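Long-range contact in putative uncharacterized protein (Aquifex aeolicus, PDB 3ME7), which probably binds copper and takes part in electron transport as the thioredoxin-like domain of a membrane-bound SCO family protein: residues P35-C40 with F124-V129. Numbering follows the deposited sequence.
Sequences PIYTHC and FIHPNV
Pro35 and Val129, on the neighbouring antiparallel strands 31-36 and 129-133, lie across from each other as nearest residues, CA atoms 7.1 Å apart, and two waters bridge the backbones: one molecule links Pro35 O to Val129 O, a second joins Pro35 O, Pro127 O and Val129 N. Pro35 CG rests on Val129 CG1 at 3.8 Å, the two side chains crossing at about a right angle. Further along, Tyr37 is the centre of an aromatic cluster. With CG between the backbone N and the carbonyl carbon (chi1 59°), its ring reaches across to Phe124 and His126. Phe124 sends its CD2 edge over the middle of one ring face in an edge-to-face pair, planes at 73°, while Cys40 CB covers the opposite face. At the phenol end, Phe124 N donates an almost straight hydrogen bond to Tyr37 OH (3.1 Å, 173°), and the same hydroxyl also hydrogen-bonds to Asp123 OD1.

The loop after strand 31-36 carries the redox-active disulfide Cys40-Cys44 of the thioredoxin-like SCO fold, Cys40 closing a type I turn from Tyr37; both cysteines and His126 are predicted copper ligands. His126 CD2 lies in the plane of the Tyr37 ring, 3.9 Å from CE1, and Cys40 SG approaches the imidazole obliquely, 4.0 Å from His126 NE2. On the other side of the imidazole, ND1 donates to Pro127 O at 2.8 Å, from above the carbonyl plane, which helps fix the ring's rotation, with NE2 on the side of Cys40 SG.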
ATOM      1  N   PRO A  35      -3.188   0.845   2.807  1.00  8.59           N
ATOM      2  CA  PRO A  35      -4.469   1.567   2.836  1.00  8.98           C
ATOM      3  C   PRO A  35      -4.609   2.415   4.085  1.00  9.55           C
ATOM      4  O   PRO A  35      -4.407   1.923   5.200  1.00 10.62           O
ATOM      5  CB  PRO A  35      -5.537   0.469   2.858  1.00  8.01           C
ATOM      6  CG  PRO A  35      -4.826  -0.824   3.164  1.00 10.97           C
ATOM      7  CD  PRO A  35      -3.326  -0.619   2.935  1.00  8.69           C
ATOM      8  N   ILE A  36      -4.950   3.687   3.887  1.00  9.20           N
ATOM      9  CA  ILE A  36      -5.197   4.634   4.971  1.00  9.34           C
ATOM     10  C   ILE A  36      -6.376   5.524   4.548  1.00  9.11           C
ATOM     11  O   ILE A  36      -6.935   5.333   3.469  1.00  8.07           O
ATOM     12  CB  ILE A  36      -3.928   5.495   5.308  1.00  9.97           C
ATOM     13  CG1 ILE A  36      -3.354   6.194   4.056  1.00 10.12           C
ATOM     14  CG2 ILE A  36      -2.840   4.614   5.974  1.00 11.52           C
ATOM     15  CD1 ILE A  36      -4.045   7.430   3.620  1.00 11.81           C
ATOM     16  N   TYR A  37      -6.759   6.490   5.383  1.00  9.54           N
ATOM     17  CA  TYR A  37      -7.516   7.637   4.862  1.00 10.76           C
ATOM     18  C   TYR A  37      -6.941   8.924   5.435  1.00 11.66           C
ATOM     19  O   TYR A  37      -6.302   8.892   6.479  1.00 11.41           O
ATOM     20  CB  TYR A  37      -9.035   7.530   5.070  1.00 11.94           C
ATOM     21  CG  TYR A  37      -9.523   7.400   6.494  1.00 13.89           C
ATOM     22  CD1 TYR A  37      -9.365   6.213   7.207  1.00 13.78           C
ATOM     23  CD2 TYR A  37     -10.212   8.446   7.102  1.00 13.18           C
ATOM     24  CE1 TYR A  37      -9.853   6.081   8.481  1.00 15.25           C
ATOM     25  CE2 TYR A  37     -10.698   8.322   8.395  1.00 15.19           C
ATOM     26  CZ  TYR A  37     -10.511   7.142   9.073  1.00 14.00           C
ATOM     27  OH  TYR A  37     -10.984   7.012  10.358  1.00 17.37           O
ATOM     28  N   THR A  38      -7.126  10.037   4.730  1.00 12.83           N
ATOM     29  CA  THR A  38      -6.287  11.219   4.995  1.00 14.05           C
ATOM     30  C   THR A  38      -6.677  11.961   6.263  1.00 15.44           C
ATOM     31  O   THR A  38      -5.844  12.644   6.858  1.00 17.35           O
ATOM     32  CB  THR A  38      -6.142  12.188   3.783  1.00 15.21           C
ATOM     33  OG1 THR A  38      -7.375  12.871   3.529  1.00 17.39           O
ATOM     34  CG2 THR A  38      -5.668  11.448   2.531  1.00 17.29           C
ATOM     35  N   HIS A  39      -7.932  11.811   6.677  1.00 14.55           N
ATOM     36  CA  HIS A  39      -8.400  12.443   7.904  1.00 16.25           C
ATOM     37  C   HIS A  39      -8.331  11.490   9.092  1.00 17.02           C
ATOM     38  O   HIS A  39      -8.864  11.775  10.152  1.00 18.53           O
ATOM     39  CB  HIS A  39      -9.812  12.990   7.721  1.00 17.98           C
ATOM     40  CG  HIS A  39      -9.894  14.116   6.745  1.00 20.43           C
ATOM     41  ND1 HIS A  39      -9.523  15.405   7.067  1.00 20.03           N
ATOM     42  CD2 HIS A  39     -10.319  14.154   5.460  1.00 19.64           C
ATOM     43  CE1 HIS A  39      -9.704  16.186   6.015  1.00 20.35           C
ATOM     44  NE2 HIS A  39     -10.188  15.453   5.028  1.00 20.62           N
ATOM     45  N   CYS A  40      -7.636  10.367   8.912  1.00 16.83           N
ATOM     46  CA  CYS A  40      -7.521   9.320   9.928  1.00 17.83           C
ATOM     47  C   CYS A  40      -6.507   9.745  10.996  1.00 19.51           C
ATOM     48  O   CYS A  40      -5.304   9.820  10.736  1.00 20.37           O
ATOM     49  CB  CYS A  40      -7.081   8.045   9.213  1.00 17.46           C
ATOM     50  SG  CYS A  40      -6.824   6.476  10.098  1.00 21.99           S
ATOM     51  N   PHE A 124     -13.883   5.878  10.321  1.00 16.97           N
ATOM     52  CA  PHE A 124     -14.092   4.538   9.825  1.00 15.03           C
ATOM     53  C   PHE A 124     -13.495   3.518  10.784  1.00 14.30           C
ATOM     54  O   PHE A 124     -12.497   3.797  11.449  1.00 14.84           O
ATOM     55  CB  PHE A 124     -13.430   4.383   8.462  1.00 14.81           C
ATOM     56  CG  PHE A 124     -14.077   5.187   7.369  1.00 15.10           C
ATOM     57  CD1 PHE A 124     -15.431   5.027   7.064  1.00 14.76           C
ATOM     58  CD2 PHE A 124     -13.321   6.087   6.622  1.00 15.70           C
ATOM     59  CE1 PHE A 124     -16.031   5.768   6.031  1.00 15.44           C
ATOM     60  CE2 PHE A 124     -13.903   6.827   5.594  1.00 15.65           C
ATOM     61  CZ  PHE A 124     -15.260   6.667   5.303  1.00 15.62           C
ATOM     62  N   ILE A 125     -14.128   2.349  10.858  1.00 11.73           N
ATOM     63  CA  ILE A 125     -13.550   1.160  11.490  1.00 11.30           C
ATOM     64  C   ILE A 125     -12.997   0.329  10.335  1.00 10.76           C
ATOM     65  O   ILE A 125     -13.688   0.127   9.339  1.00 10.73           O
ATOM     66  CB  ILE A 125     -14.633   0.377  12.262  1.00 11.72           C
ATOM     67  CG1 ILE A 125     -14.993   1.112  13.553  1.00 13.89           C
ATOM     68  CG2 ILE A 125     -14.173  -1.053  12.602  1.00 13.01           C
ATOM     69  CD1 ILE A 125     -16.246   0.588  14.214  1.00 13.23           C
ATOM     70  N   HIS A 126     -11.748  -0.120  10.453  1.00  9.84           N
ATOM     71  CA  HIS A 126     -11.057  -0.777   9.349  1.00 11.33           C
ATOM     72  C   HIS A 126      -9.889  -1.602   9.895  1.00 11.18           C
ATOM     73  O   HIS A 126      -9.428  -1.358  11.015  1.00 10.86           O
ATOM     74  CB  HIS A 126     -10.531   0.283   8.347  1.00 12.41           C
ATOM     75  CG  HIS A 126      -9.523   1.213   8.942  1.00 14.77           C
ATOM     76  ND1 HIS A 126      -8.170   0.955   8.899  1.00 13.57           N
ATOM     77  CD2 HIS A 126      -9.663   2.373   9.626  1.00 13.44           C
ATOM     78  CE1 HIS A 126      -7.519   1.920   9.523  1.00 14.40           C
ATOM     79  NE2 HIS A 126      -8.402   2.790   9.981  1.00 15.41           N
ATOM     80  N   PRO A 127      -9.436  -2.608   9.124  1.00 11.99           N
ATOM     81  CA  PRO A 127      -8.198  -3.301   9.500  1.00 12.06           C
ATOM     82  C   PRO A 127      -6.940  -2.468   9.319  1.00 10.58           C
ATOM     83  O   PRO A 127      -6.893  -1.526   8.503  1.00 10.09           O
ATOM     84  CB  PRO A 127      -8.156  -4.519   8.564  1.00 13.88           C
ATOM     85  CG  PRO A 127      -9.051  -4.191   7.437  1.00 20.56           C
ATOM     86  CD  PRO A 127     -10.035  -3.146   7.887  1.00 13.64           C
ATOM     87  N   ASN A 128      -5.929  -2.843  10.082  1.00  8.96           N
ATOM     88  CA  ASN A 128      -4.580  -2.291   9.937  1.00  8.83           C
ATOM     89  C   ASN A 128      -3.753  -3.277   9.151  1.00  8.58           C
ATOM     90  O   ASN A 128      -3.384  -4.319   9.671  1.00  9.07           O
ATOM     91  CB  ASN A 128      -3.952  -2.045  11.317  1.00  9.86           C
ATOM     92  CG  ASN A 128      -4.799  -1.117  12.180  1.00 10.86           C
ATOM     93  OD1 ASN A 128      -5.287  -0.086  11.717  1.00 11.66           O
ATOM     94  ND2 ASN A 128      -4.994  -1.483  13.424  1.00  9.17           N
ATOM     95  N   VAL A 129      -3.459  -2.952   7.895  1.00  8.40           N
ATOM     96  CA  VAL A 129      -2.806  -3.920   7.040  1.00  9.33           C
ATOM     97  C   VAL A 129      -1.851  -3.256   6.054  1.00  9.18           C
ATOM     98  O   VAL A 129      -2.108  -2.150   5.579  1.00  9.61           O
ATOM     99  CB  VAL A 129      -3.837  -4.805   6.279  1.00 10.68           C
ATOM    100  CG1 VAL A 129      -4.649  -3.970   5.288  1.00 12.06           C
ATOM    101  CG2 VAL A 129      -3.118  -5.971   5.575  1.00 11.47           C
TER
HETATM  102  O   HOH W   1      -1.944   0.576   5.703  1.00 11.59           O
HETATM  103  O   HOH W   2      -4.826  -0.384   7.003  1.00 14.01           O